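Local structure of putative sporulation-specific glycosylase YdhD (Bacillus subtilis subsp. subtilis str. 168, 3CZ8) at residues Pro192-Glu200 with Ser260-Phe268; Gly220-Trp228 with Ala238-Arg249. The protein probably hydrolyses glycosidic bonds as a family 18 glycosyl hydrolase linked to sporulation, this chain being its catalytic domain without the LysM repeats. The protein carries 1 engineered substitution. All blocks are in the same frame, centred on the assembly; numbering follows the deposited sequence. Where two conformers were deposited one is given.

How the contacts relate
Both contacts lie on the five-stranded antiparallel sheet that stands beside the TIM barrel of this family 18 glycosyl hydrolase domain. Their centres are about 13 Å apart. Along the chain, contact 2 is nested inside the loop closed by contact 1: 192-200 comes first, then 220-228, 238-249 and 260-268. Contact 2 supplies the hairpin of strands 225-229 and 239-241 at one end of the sheet. Contact 1 supplies the start of strand 265-271 and the turn leading into it, near the other end. The two touch directly, with Pro-192 and Gly-193 against the Trp-228 ring. Contact 1 ties the inserted sheet back to the start of barrel helix 198-208.

Contact 1: residues Pro192-Glu200 with Ser260-Phe268; sequences PGPVAPITE and SAEYQSPFF
The turn between strands 258-260 and 265-271 of the inserted antiparallel sheet docks here on the N-terminal end of helix 198-208, with Tyr-263 against Pro-194. Pro-194 points its CG at one face of the Tyr-263 ring in a CH-pi contact, 3.7 Å from the ring centroid. Tyr-263 CG is anti to its own carbonyl carbon (chi1 -61°), which lays the ring across the proline. Pro-197, the N-cap residue, adds its CB obliquely, 3.8 Å from Tyr-263 CD2, while Thr-199 OG1 comes to the ring's edge. One backbone hydrogen bond joins the segments: Ile-198 N donates to Tyr-263 O at 2.9 Å, nearly straight at 173°. It uses an N-H of the first helical turn, which has no acceptor within the helix. Beside it, Ile-198 and Gln-264 run side by side in the same direction, with Ile-198 CG2 3.7 Å from Gln-264 CG. The turn is braced from within by an ST motif, Tyr-263 N to Ser-260 OG, and by Gln-264 NE2 to Ala-261 O. Arg-290 and Ile-294 of helix 285-297 also pack on Ile-198. Deeper in, a water bridges the two segments. It accepts from Ala-196 N at 2.8 Å and is hydrogen-bonded to Ser-265 OG at 2.7 Å.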
ATOM      1  N   PRO A 192     -19.310   6.826  11.744  1.00 52.22           N
ATOM      2  CA  PRO A 192     -18.500   7.765  10.954  1.00 43.31           C
ATOM      3  C   PRO A 192     -17.989   9.000  11.688  1.00 38.19           C
ATOM      4  O   PRO A 192     -18.709   9.594  12.488  1.00 43.52           O
ATOM      5  CB  PRO A 192     -19.444   8.175   9.811  1.00 48.49           C
ATOM      6  CG  PRO A 192     -20.808   7.708  10.236  1.00 41.11           C
ATOM      7  CD  PRO A 192     -20.556   6.485  11.032  1.00 43.65           C
ATOM      8  N   GLY A 193     -16.742   9.363  11.396  1.00 36.37           N
ATOM      9  CA  GLY A 193     -16.092  10.541  11.963  1.00 32.02           C
ATOM     10  C   GLY A 193     -14.606  10.550  11.638  1.00 29.96           C
ATOM     11  O   GLY A 193     -14.098   9.582  11.069  1.00 28.33           O
ATOM     12  N   PRO A 194     -13.899  11.638  12.006  1.00 29.39           N
ATOM     13  CA  PRO A 194     -12.480  11.821  11.686  1.00 29.51           C
ATOM     14  C   PRO A 194     -11.594  10.745  12.294  1.00 37.02           C
ATOM     15  O   PRO A 194     -11.729  10.427  13.476  1.00 34.88           O
ATOM     16  CB  PRO A 194     -12.152  13.191  12.288  1.00 21.91           C
ATOM     17  CG  PRO A 194     -13.211  13.426  13.309  1.00 32.07           C
ATOM     18  CD  PRO A 194     -14.433  12.773  12.781  1.00 32.71           C
ATOM     19  N   VAL A 195     -10.703  10.192  11.477  1.00 32.21           N
ATOM     20  CA  VAL A 195      -9.809   9.118  11.896  0.50 31.07           C
ATOM     21  C   VAL A 195      -8.791   9.595  12.941  1.00 28.16           C
ATOM     22  O   VAL A 195      -8.490   8.889  13.908  1.00 29.70           O
ATOM     23  CB  VAL A 195      -9.086   8.524  10.674  0.50 30.45           C
ATOM     24  CG1 VAL A 195      -8.031   7.553  11.103  0.50 30.82           C
ATOM     25  CG2 VAL A 195     -10.087   7.839   9.742  0.50 34.96           C
ATOM     26  N   ALA A 196      -8.275  10.802  12.731  1.00 24.68           N
ATOM     27  CA  ALA A 196      -7.287  11.389  13.621  1.00 26.41           C
ATOM     28  C   ALA A 196      -7.565  12.880  13.804  1.00 27.95           C
ATOM     29  O   ALA A 196      -6.824  13.727  13.282  1.00 25.26           O
ATOM     30  CB  ALA A 196      -5.890  11.156  13.075  1.00 21.10           C
ATOM     31  N   PRO A 197      -8.638  13.210  14.554  1.00 27.87           N
ATOM     32  CA  PRO A 197      -8.977  14.619  14.741  1.00 33.85           C
ATOM     33  C   PRO A 197      -7.878  15.335  15.519  1.00 37.08           C
ATOM     34  O   PRO A 197      -7.326  14.769  16.472  1.00 36.66           O
ATOM     35  CB  PRO A 197     -10.284  14.569  15.541  1.00 30.51           C
ATOM     36  CG  PRO A 197     -10.309  13.239  16.185  1.00 34.00           C
ATOM     37  CD  PRO A 197      -9.559  12.314  15.282  1.00 25.69           C
ATOM     38  N   ILE A 198      -7.552  16.554  15.093  1.00 39.71           N
ATOM     39  CA  ILE A 198      -6.428  17.315  15.649  1.00 39.90           C
ATOM     40  C   ILE A 198      -6.658  17.687  17.124  1.00 46.25           C
ATOM     41  O   ILE A 198      -5.705  17.886  17.884  1.00 42.10           O
ATOM     42  CB  ILE A 198      -6.096  18.555  14.763  1.00 47.96           C
ATOM     43  CG1 ILE A 198      -4.597  18.902  14.824  1.00 39.80           C
ATOM     44  CG2 ILE A 198      -7.026  19.740  15.077  1.00 48.16           C
ATOM     45  CD1 ILE A 198      -4.249  20.086  15.706  1.00 80.92           C
ATOM     46  N   THR A 199      -7.933  17.732  17.509  1.00 43.96           N
ATOM     47  CA  THR A 199      -8.362  17.975  18.877  1.00 47.24           C
ATOM     48  C   THR A 199      -7.934  16.830  19.801  1.00 45.88           C
ATOM     49  O   THR A 199      -7.442  17.065  20.903  1.00 46.38           O
ATOM     50  CB  THR A 199      -9.898  18.190  18.950  1.00 49.74           C
ATOM     51  OG1 THR A 199     -10.573  17.131  18.258  1.00 53.98           O
ATOM     52  CG2 THR A 199     -10.287  19.519  18.312  1.00 54.55           C
ATOM     53  N   GLU A 200      -8.095  15.596  19.337  1.00 42.48           N
ATOM     54  CA  GLU A 200      -7.708  14.437  20.135  1.00 40.91           C
ATOM     55  C   GLU A 200      -6.195  14.174  20.121  1.00 35.29           C
ATOM     56  O   GLU A 200      -5.655  13.601  21.069  1.00 33.01           O
ATOM     57  CB  GLU A 200      -8.496  13.196  19.707  1.00 38.71           C
ATOM     58  CG  GLU A 200     -10.002  13.277  19.937  1.00 40.07           C
ATOM     59  CD  GLU A 200     -10.390  13.543  21.390  1.00 62.05           C
ATOM     60  OE1 GLU A 200      -9.871  12.854  22.301  1.00 45.76           O
ATOM     61  OE2 GLU A 200     -11.228  14.442  21.616  1.00 59.22           O
ATOM     62  N   SER A 260     -13.266  19.822   7.742  1.00 56.64           N
ATOM     63  CA  SER A 260     -13.718  20.197   9.079  1.00 56.30           C
ATOM     64  C   SER A 260     -12.720  21.153   9.716  1.00 54.61           C
ATOM     65  O   SER A 260     -11.524  20.870   9.761  1.00 53.77           O
ATOM     66  CB  SER A 260     -13.906  18.962   9.958  1.00 56.10           C
ATOM     67  OG  SER A 260     -14.288  19.333  11.269  1.00 61.49           O
ATOM     68  N   ALA A 261     -13.217  22.295  10.181  1.00 58.21           N
ATOM     69  CA  ALA A 261     -12.377  23.306  10.815  1.00 59.79           C
ATOM     70  C   ALA A 261     -11.968  22.862  12.216  1.00 55.76           C
ATOM     71  O   ALA A 261     -10.811  23.028  12.613  1.00 53.01           O
ATOM     72  CB  ALA A 261     -13.101  24.646  10.864  1.00 67.54           C
ATOM     73  N   GLU A 262     -12.930  22.290  12.942  1.00 51.61           N
ATOM     74  CA  GLU A 262     -12.730  21.776  14.295  1.00 58.63           C
ATOM     75  C   GLU A 262     -11.729  20.621  14.312  1.00 57.50           C
ATOM     76  O   GLU A 262     -10.776  20.620  15.096  1.00 49.61           O
ATOM     77  CB  GLU A 262     -14.073  21.320  14.882  1.00 56.11           C
ATOM     78  CG  GLU A 262     -14.025  20.847  16.335  1.00 64.88           C
ATOM     79  CD  GLU A 262     -15.296  20.125  16.773  1.00 71.24           C
ATOM     80  OE1 GLU A 262     -15.227  19.334  17.738  1.00 88.03           O
ATOM     81  OE2 GLU A 262     -16.362  20.342  16.158  1.00 79.96           O
ATOM     82  N   TYR A 263     -11.940  19.658  13.419  1.00 58.05           N
ATOM     83  CA  TYR A 263     -11.175  18.420  13.419  1.00 49.29           C
ATOM     84  C   TYR A 263      -9.883  18.482  12.607  1.00 48.07           C
ATOM     85  O   TYR A 263      -8.979  17.670  12.831  1.00 56.20           O
ATOM     86  CB  TYR A 263     -12.049  17.258  12.933  1.00 48.41           C
ATOM     87  CG  TYR A 263     -13.279  16.985  13.781  1.00 57.58           C
ATOM     88  CD1 TYR A 263     -14.522  16.769  13.186  1.00 51.14           C
ATOM     89  CD2 TYR A 263     -13.199  16.932  15.175  1.00 54.63           C
ATOM     90  CE1 TYR A 263     -15.651  16.504  13.949  1.00 46.15           C
ATOM     91  CE2 TYR A 263     -14.324  16.673  15.948  1.00 55.21           C
ATOM     92  CZ  TYR A 263     -15.547  16.461  15.329  1.00 65.54           C
ATOM     93  OH  TYR A 263     -16.666  16.206  16.087  1.00 74.61           O
ATOM     94  N   GLN A 264      -9.799  19.449  11.688  1.00 48.07           N
ATOM     95  CA  GLN A 264      -8.719  19.535  10.683  1.00 42.52           C
ATOM     96  C   GLN A 264      -8.564  18.209   9.920  1.00 50.68           C
ATOM     97  O   GLN A 264      -7.468  17.642   9.830  1.00 36.59           O
ATOM     98  CB  GLN A 264      -7.391  20.012  11.295  1.00 45.29           C
ATOM     99  CG  GLN A 264      -7.416  21.436  11.843  1.00 49.36           C
ATOM    100  CD  GLN A 264      -7.512  22.492  10.764  1.00 62.82           C
ATOM    101  OE1 GLN A 264      -6.686  22.541   9.850  1.00 66.76           O
ATOM    102  NE2 GLN A 264      -8.519  23.357  10.870  1.00 50.24           N
ATOM    103  N   SER A 265      -9.691  17.721   9.409  1.00 38.55           N
ATOM    104  CA  SER A 265      -9.777  16.435   8.730  1.00 45.87           C
ATOM    105  C   SER A 265     -10.673  16.575   7.501  1.00 45.39           C
ATOM    106  O   SER A 265     -11.757  17.167   7.595  1.00 47.31           O
ATOM    107  CB  SER A 265     -10.349  15.374   9.673  1.00 46.49           C
ATOM    108  OG  SER A 265      -9.571  15.261  10.851  1.00 37.54           O
ATOM    109  N   PRO A 266     -10.221  16.056   6.340  1.00 48.92           N
ATOM    110  CA  PRO A 266     -11.081  16.092   5.160  1.00 44.34           C
ATOM    111  C   PRO A 266     -12.171  15.029   5.202  1.00 41.81           C
ATOM    112  O   PRO A 266     -11.978  13.952   5.775  1.00 47.47           O
ATOM    113  CB  PRO A 266     -10.112  15.824   4.008  1.00 39.50           C
ATOM    114  CG  PRO A 266      -9.025  15.019   4.607  1.00 43.90           C
ATOM    115  CD  PRO A 266      -8.912  15.443   6.045  1.00 35.39           C
ATOM    116  N   PHE A 267     -13.311  15.354   4.605  1.00 50.35           N
ATOM    117  CA  PHE A 267     -14.433  14.426   4.496  1.00 32.65           C
ATOM    118  C   PHE A 267     -15.276  14.728   3.268  1.00 41.38           C
ATOM    119  O   PHE A 267     -15.207  15.829   2.722  1.00 47.33           O
ATOM    120  CB  PHE A 267     -15.291  14.418   5.776  1.00 41.80           C
ATOM    121  CG  PHE A 267     -16.105  15.667   5.998  1.00 30.13           C
ATOM    122  CD1 PHE A 267     -17.482  15.653   5.801  1.00 45.32           C
ATOM    123  CD2 PHE A 267     -15.503  16.852   6.428  1.00 42.84           C
ATOM    124  CE1 PHE A 267     -18.242  16.801   6.008  1.00 41.41           C
ATOM    125  CE2 PHE A 267     -16.255  18.001   6.637  1.00 50.96           C
ATOM    126  CZ  PHE A 267     -17.625  17.977   6.429  1.00 42.18           C
ATOM    127  N   PHE A 268     -16.045  13.737   2.825  1.00 35.89           N
ATOM    128  CA  PHE A 268     -17.059  13.952   1.799  1.00 38.68           C
ATOM    129  C   PHE A 268     -18.194  12.947   1.917  1.00 37.39           C
ATOM    130  O   PHE A 268     -18.049  11.907   2.560  1.00 35.64           O
ATOM    131  CB  PHE A 268     -16.461  13.953   0.380  1.00 37.86           C
ATOM    132  CG  PHE A 268     -15.854  12.642  -0.046  1.00 38.11           C
ATOM    133  CD1 PHE A 268     -16.605  11.704  -0.747  1.00 29.78           C
ATOM    134  CD2 PHE A 268     -14.515  12.366   0.213  1.00 42.00           C
ATOM    135  CE1 PHE A 268     -16.037  10.503  -1.163  1.00 31.70           C
ATOM    136  CE2 PHE A 268     -13.946  11.170  -0.189  1.00 28.77           C
ATOM    137  CZ  PHE A 268     -14.711  10.237  -0.888  1.00 34.42           C
TER
HETATM  138  O   HOH W   1      -8.419  12.778  10.688  1.00 36.51           O

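Contact 2: residues Gly220-Trp228 with Ala238-Arg249; sequences GVPLYGYDW and ASAISNQNAIER
Asp-227 and Arg-249 form a salt bridge between strand 225-229 and helix 243-252, with Arg-249 NH1 2.5 Å from Asp-227 OD1, a short distance with a bent N-H...O angle of 141°. The oxygen lies at the edge of the guanidinium, near its plane, but the nitrogen meets it from above the carboxylate plane. The two planes are 61° apart. Asp-227 CG is anti to the backbone N (chi1 -165°), and the arginine chain is extended from CG to NE to reach it. Ile-241 CG2 lies over one guanidinium face, toward its rim. Tyr-270 OH and His-278 ND1 also bond the carboxylate, so a methionine in place of Arg-249 would probably leave Asp-227 held by these two without its charged mate. Four backbone bonds make an antiparallel hairpin. Gly-225 pairs with Ile-241 and Asp-227 with Ser-239, both as hydrogen-bonded pairs. Ser-242 and Asn-245 form a capping box on the helix. Three waters link the carbonyls of Pro-222, Leu-223 and Tyr-224 to Asn-243, whose ND2 also bonds Gln-244 of the second subunit. Asp-227, Ser-239 and Ile-241 point to one face of the hairpin; Tyr-226 and Ala-240 point to the other, where the contacts are apolar. Ala-240 CB is 3.7 Å from Tyr-226 CE1 and, in one of two modelled conformers of Tyr-224, also lies over a face of that ring. Ala-238 CB lies over the five-membered ring of Trp-228, 3.4 Å from its CD1. Strand 225-229 lies between outermost strand 239-241 and strand 277-281, and helix 243-252 packs through Ala-246 on Val-280 of that third strand.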
ATOM      1  N   GLY A 220       2.493   8.787  15.098  1.00 29.27           N
ATOM      2  CA  GLY A 220       2.123   7.995  13.925  1.00 31.24           C
ATOM      3  C   GLY A 220       0.862   8.521  13.258  1.00 35.28           C
ATOM      4  O   GLY A 220      -0.104   8.861  13.935  1.00 28.79           O
ATOM      5  N   VAL A 221       0.880   8.596  11.928  1.00 35.00           N
ATOM      6  CA  VAL A 221      -0.282   9.056  11.152  1.00 29.96           C
ATOM      7  C   VAL A 221      -1.117   7.859  10.629  1.00 37.20           C
ATOM      8  O   VAL A 221      -0.597   6.737  10.556  1.00 32.49           O
ATOM      9  CB  VAL A 221       0.130  10.022  10.003  1.00 30.71           C
ATOM     10  CG1 VAL A 221       0.887  11.250  10.548  1.00 27.42           C
ATOM     11  CG2 VAL A 221       0.912   9.304   8.913  1.00 32.95           C
ATOM     12  N   PRO A 222      -2.417   8.082  10.302  1.00 29.20           N
ATOM     13  CA  PRO A 222      -3.282   6.985   9.840  1.00 33.31           C
ATOM     14  C   PRO A 222      -2.776   6.231   8.615  1.00 27.27           C
ATOM     15  O   PRO A 222      -2.218   6.825   7.693  1.00 29.58           O
ATOM     16  CB  PRO A 222      -4.595   7.689   9.492  1.00 24.32           C
ATOM     17  CG  PRO A 222      -4.581   8.925  10.273  1.00 33.36           C
ATOM     18  CD  PRO A 222      -3.166   9.353  10.376  1.00 29.96           C
ATOM     19  N   LEU A 223      -2.967   4.920   8.635  1.00 37.02           N
ATOM     20  CA  LEU A 223      -2.743   4.086   7.467  1.00 46.33           C
ATOM     21  C   LEU A 223      -3.997   4.089   6.582  1.00 42.41           C
ATOM     22  O   LEU A 223      -3.891   4.157   5.357  1.00 43.63           O
ATOM     23  CB  LEU A 223      -2.377   2.663   7.920  1.00 52.42           C
ATOM     24  CG  LEU A 223      -2.176   1.487   6.953  1.00 46.87           C
ATOM     25  CD1 LEU A 223      -1.165   1.769   5.842  1.00 49.77           C
ATOM     26  CD2 LEU A 223      -1.784   0.242   7.746  1.00 41.24           C
ATOM     27  N   TYR A 224      -5.176   4.053   7.214  1.00 34.73           N
ATOM     28  CA  TYR A 224      -6.477   3.900   6.539  0.50 33.16           C
ATOM     29  C   TYR A 224      -7.421   5.086   6.747  1.00 28.48           C
ATOM     30  O   TYR A 224      -7.477   5.640   7.846  1.00 29.06           O
ATOM     31  CB  TYR A 224      -7.221   2.676   7.096  0.50 27.91           C
ATOM     32  CG  TYR A 224      -6.608   1.318   6.842  0.50 31.27           C
ATOM     33  CD1 TYR A 224      -6.462   0.824   5.546  0.50 41.28           C
ATOM     34  CD2 TYR A 224      -6.229   0.497   7.910  0.50 34.92           C
ATOM     35  CE1 TYR A 224      -5.919  -0.434   5.314  0.50 38.79           C
ATOM     36  CE2 TYR A 224      -5.685  -0.768   7.689  0.50 31.14           C
ATOM     37  CZ  TYR A 224      -5.533  -1.224   6.388  0.50 38.56           C
ATOM     38  OH  TYR A 224      -4.999  -2.469   6.152  0.50 30.97           O
ATOM     39  N   GLY A 225      -8.186   5.424   5.715  1.00 31.34           N
ATOM     40  CA  GLY A 225      -9.372   6.265   5.841  1.00 24.46           C
ATOM     41  C   GLY A 225     -10.538   5.288   5.806  1.00 31.84           C
ATOM     42  O   GLY A 225     -10.324   4.083   5.627  1.00 34.05           O
ATOM     43  N   TYR A 226     -11.766   5.764   5.995  1.00 33.97           N
ATOM     44  CA  TYR A 226     -12.910   4.841   5.986  1.00 33.49           C
ATOM     45  C   TYR A 226     -14.110   5.348   5.208  1.00 27.10           C
ATOM     46  O   TYR A 226     -14.366   6.548   5.161  1.00 23.83           O
ATOM     47  CB  TYR A 226     -13.330   4.408   7.408  1.00 31.45           C
ATOM     48  CG  TYR A 226     -12.241   3.708   8.192  1.00 34.29           C
ATOM     49  CD1 TYR A 226     -12.037   2.336   8.076  1.00 38.40           C
ATOM     50  CD2 TYR A 226     -11.405   4.427   9.043  1.00 47.34           C
ATOM     51  CE1 TYR A 226     -11.022   1.703   8.789  1.00 44.51           C
ATOM     52  CE2 TYR A 226     -10.391   3.810   9.753  1.00 26.66           C
ATOM     53  CZ  TYR A 226     -10.205   2.452   9.627  1.00 35.10           C
ATOM     54  OH  TYR A 226      -9.198   1.855  10.341  1.00 30.38           O
ATOM     55  N   ASP A 227     -14.837   4.405   4.616  1.00 30.69           N
ATOM     56  CA  ASP A 227     -16.052   4.673   3.856  1.00 38.44           C
ATOM     57  C   ASP A 227     -17.220   3.984   4.559  1.00 33.53           C
ATOM     58  O   ASP A 227     -17.346   2.765   4.498  1.00 32.62           O
ATOM     59  CB  ASP A 227     -15.890   4.115   2.436  1.00 39.07           C
ATOM     60  CG  ASP A 227     -16.937   4.637   1.460  1.00 51.85           C
ATOM     61  OD1 ASP A 227     -16.629   4.676   0.251  1.00 39.15           O
ATOM     62  OD2 ASP A 227     -18.054   5.014   1.875  1.00 36.69           O
ATOM     63  N   TRP A 228     -18.063   4.776   5.219  1.00 34.65           N
ATOM     64  CA  TRP A 228     -19.216   4.265   5.973  1.00 42.08           C
ATOM     65  C   TRP A 228     -20.521   4.511   5.217  1.00 34.90           C
ATOM     66  O   TRP A 228     -20.698   5.570   4.623  1.00 35.93           O
ATOM     67  CB  TRP A 228     -19.360   5.023   7.295  1.00 30.32           C
ATOM     68  CG  TRP A 228     -18.327   4.802   8.360  1.00 44.76           C
ATOM     69  CD1 TRP A 228     -18.361   3.857   9.349  1.00 39.18           C
ATOM     70  CD2 TRP A 228     -17.155   5.592   8.602  1.00 37.83           C
ATOM     71  NE1 TRP A 228     -17.269   3.988  10.168  1.00 36.96           N
ATOM     72  CE2 TRP A 228     -16.514   5.048   9.740  1.00 51.43           C
ATOM     73  CE3 TRP A 228     -16.580   6.703   7.967  1.00 33.57           C
ATOM     74  CZ2 TRP A 228     -15.322   5.576  10.257  1.00 35.07           C
ATOM     75  CZ3 TRP A 228     -15.399   7.233   8.485  1.00 38.73           C
ATOM     76  CH2 TRP A 228     -14.782   6.665   9.620  1.00 36.45           C
ATOM     77  N   ALA A 238     -17.412  -0.827   7.895  1.00 55.97           N
ATOM     78  CA  ALA A 238     -17.001   0.181   6.915  1.00 42.45           C
ATOM     79  C   ALA A 238     -15.849  -0.329   6.058  1.00 34.24           C
ATOM     80  O   ALA A 238     -15.127  -1.243   6.453  1.00 46.46           O
ATOM     81  CB  ALA A 238     -16.602   1.463   7.609  1.00 40.00           C
ATOM     82  N   SER A 239     -15.683   0.260   4.881  1.00 37.28           N
ATOM     83  CA  SER A 239     -14.579  -0.113   4.006  1.00 34.81           C
ATOM     84  C   SER A 239     -13.330   0.671   4.380  1.00 37.62           C
ATOM     85  O   SER A 239     -13.335   1.906   4.362  1.00 34.88           O
ATOM     86  CB  SER A 239     -14.938   0.125   2.536  1.00 41.47           C
ATOM     87  OG  SER A 239     -16.010  -0.704   2.130  1.00 53.42           O
ATOM     88  N   ALA A 240     -12.274  -0.063   4.730  1.00 41.21           N
ATOM     89  CA  ALA A 240     -10.962   0.496   5.046  1.00 38.92           C
ATOM     90  C   ALA A 240     -10.198   0.754   3.756  1.00 41.99           C
ATOM     91  O   ALA A 240      -9.832  -0.182   3.037  1.00 41.46           O
ATOM     92  CB  ALA A 240     -10.180  -0.458   5.949  1.00 33.94           C
ATOM     93  N   ILE A 241      -9.975   2.031   3.460  1.00 33.08           N
ATOM     94  CA  ILE A 241      -9.375   2.444   2.195  1.00 34.43           C
ATOM     95  C   ILE A 241      -8.208   3.399   2.438  1.00 38.73           C
ATOM     96  O   ILE A 241      -8.138   4.049   3.483  1.00 44.24           O
ATOM     97  CB  ILE A 241     -10.424   3.100   1.231  1.00 40.29           C
ATOM     98  CG1 ILE A 241     -10.971   4.415   1.796  1.00 32.82           C
ATOM     99  CG2 ILE A 241     -11.571   2.137   0.900  1.00 35.53           C
ATOM    100  CD1 ILE A 241     -11.932   5.117   0.865  1.00 31.58           C
ATOM    101  N   SER A 242      -7.284   3.469   1.484  1.00 34.04           N
ATOM    102  CA  SER A 242      -6.142   4.367   1.594  1.00 30.82           C
ATOM    103  C   SER A 242      -6.603   5.800   1.364  1.00 34.47           C
ATOM    104  O   SER A 242      -7.713   6.032   0.880  1.00 39.00           O
ATOM    105  CB  SER A 242      -5.027   3.977   0.606  1.00 29.81           C
ATOM    106  OG  SER A 242      -5.249   4.527  -0.687  1.00 35.65           O
ATOM    107  N   ASN A 243      -5.753   6.758   1.716  1.00 31.33           N
ATOM    108  CA  ASN A 243      -6.069   8.159   1.507  1.00 29.96           C
ATOM    109  C   ASN A 243      -6.218   8.513   0.027  1.00 31.66           C
ATOM    110  O   ASN A 243      -7.079   9.316  -0.328  1.00 33.22           O
ATOM    111  CB  ASN A 243      -5.045   9.047   2.207  1.00 31.40           C
ATOM    112  CG  ASN A 243      -5.098   8.904   3.722  1.00 39.24           C
ATOM    113  OD1 ASN A 243      -6.174   8.951   4.321  1.00 37.22           O
ATOM    114  ND2 ASN A 243      -3.942   8.711   4.345  1.00 27.91           N
ATOM    115  N   GLN A 244      -5.405   7.885  -0.824  1.00 34.27           N
ATOM    116  CA  GLN A 244      -5.547   8.045  -2.270  1.00 31.55           C
ATOM    117  C   GLN A 244      -6.848   7.420  -2.783  1.00 31.22           C
ATOM    118  O   GLN A 244      -7.512   8.008  -3.640  1.00 34.51           O
ATOM    119  CB  GLN A 244      -4.342   7.482  -3.027  1.00 30.92           C
ATOM    120  CG  GLN A 244      -4.285   7.971  -4.472  1.00 41.06           C
ATOM    121  CD  GLN A 244      -3.123   7.416  -5.251  1.00 33.41           C
ATOM    122  OE1 GLN A 244      -1.981   7.428  -4.788  1.00 44.97           O
ATOM    123  NE2 GLN A 244      -3.405   6.936  -6.457  1.00 42.49           N
ATOM    124  N   ASN A 245      -7.216   6.256  -2.238  1.00 28.30           N
ATOM    125  CA  ASN A 245      -8.509   5.613  -2.539  1.00 29.46           C
ATOM    126  C   ASN A 245      -9.714   6.500  -2.266  1.00 32.17           C
ATOM    127  O   ASN A 245     -10.671   6.488  -3.033  1.00 37.58           O
ATOM    128  CB  ASN A 245      -8.694   4.318  -1.754  1.00 23.91           C
ATOM    129  CG  ASN A 245      -7.764   3.218  -2.191  1.00 34.91           C
ATOM    130  OD1 ASN A 245      -7.542   2.270  -1.443  1.00 31.31           O
ATOM    131  ND2 ASN A 245      -7.222   3.324  -3.404  1.00 30.68           N
ATOM    132  N   ALA A 246      -9.664   7.245  -1.162  1.00 28.23           N
ATOM    133  CA  ALA A 246     -10.699   8.219  -0.829  1.00 32.03           C
ATOM    134  C   ALA A 246     -10.823   9.318  -1.883  1.00 26.79           C
ATOM    135  O   ALA A 246     -11.928   9.657  -2.301  1.00 39.83           O
ATOM    136  CB  ALA A 246     -10.436   8.817   0.538  1.00 29.73           C
ATOM    137  N   ILE A 247      -9.685   9.864  -2.304  1.00 34.84           N
ATOM    138  CA  ILE A 247      -9.636  10.859  -3.380  1.00 30.42           C
ATOM    139  C   ILE A 247     -10.158  10.275  -4.693  1.00 32.56           C
ATOM    140  O   ILE A 247     -10.921  10.931  -5.400  1.00 33.59           O
ATOM    141  CB  ILE A 247      -8.210  11.452  -3.517  1.00 36.52           C
ATOM    142  CG1 ILE A 247      -8.041  12.583  -2.502  1.00 32.93           C
ATOM    143  CG2 ILE A 247      -7.929  11.967  -4.934  1.00 38.85           C
ATOM    144  CD1 ILE A 247      -6.659  12.658  -1.900  1.00 66.05           C
ATOM    145  N   GLU A 248      -9.783   9.028  -4.977  1.00 25.13           N
ATOM    146  CA  GLU A 248     -10.256   8.298  -6.154  1.00 28.14           C
ATOM    147  C   GLU A 248     -11.770   8.078  -6.158  1.00 33.59           C
ATOM    148  O   GLU A 248     -12.397   8.129  -7.218  1.00 46.29           O
ATOM    149  CB  GLU A 248      -9.524   6.960  -6.285  1.00 25.19           C
ATOM    150  CG  GLU A 248      -8.068   7.103  -6.769  1.00 25.10           C
ATOM    151  CD  GLU A 248      -7.196   5.897  -6.433  1.00 30.88           C
ATOM    152  OE1 GLU A 248      -7.665   4.959  -5.743  1.00 31.04           O
ATOM    153  OE2 GLU A 248      -6.026   5.891  -6.865  1.00 33.34           O
ATOM    154  N   ARG A 249     -12.352   7.848  -4.981  1.00 37.84           N
ATOM    155  CA  ARG A 249     -13.807   7.703  -4.847  1.00 30.61           C
ATOM    156  C   ARG A 249     -14.539   9.032  -4.969  1.00 34.51           C
ATOM    157  O   ARG A 249     -15.649   9.079  -5.489  1.00 39.09           O
ATOM    158  CB  ARG A 249     -14.175   7.009  -3.540  1.00 28.79           C
ATOM    159  CG  ARG A 249     -13.822   5.539  -3.540  1.00 30.62           C
ATOM    160  CD  ARG A 249     -14.325   4.828  -2.306  1.00 45.37           C
ATOM    161  NE  ARG A 249     -13.870   3.439  -2.294  1.00 35.60           N
ATOM    162  CZ  ARG A 249     -14.454   2.453  -1.620  1.00 37.47           C
ATOM    163  NH1 ARG A 249     -15.534   2.684  -0.887  1.00 31.15           N
ATOM    164  NH2 ARG A 249     -13.952   1.228  -1.685  1.00 33.37           N
TER
HETATM  165  O   HOH W   2      -2.518   9.166   6.749  1.00 34.96           O
HETATM  166  O   HOH W   3      -3.595   5.770   3.452  1.00 43.44           O
HETATM  167  O   HOH W   4      -6.922   8.440   6.869  1.00 31.08           O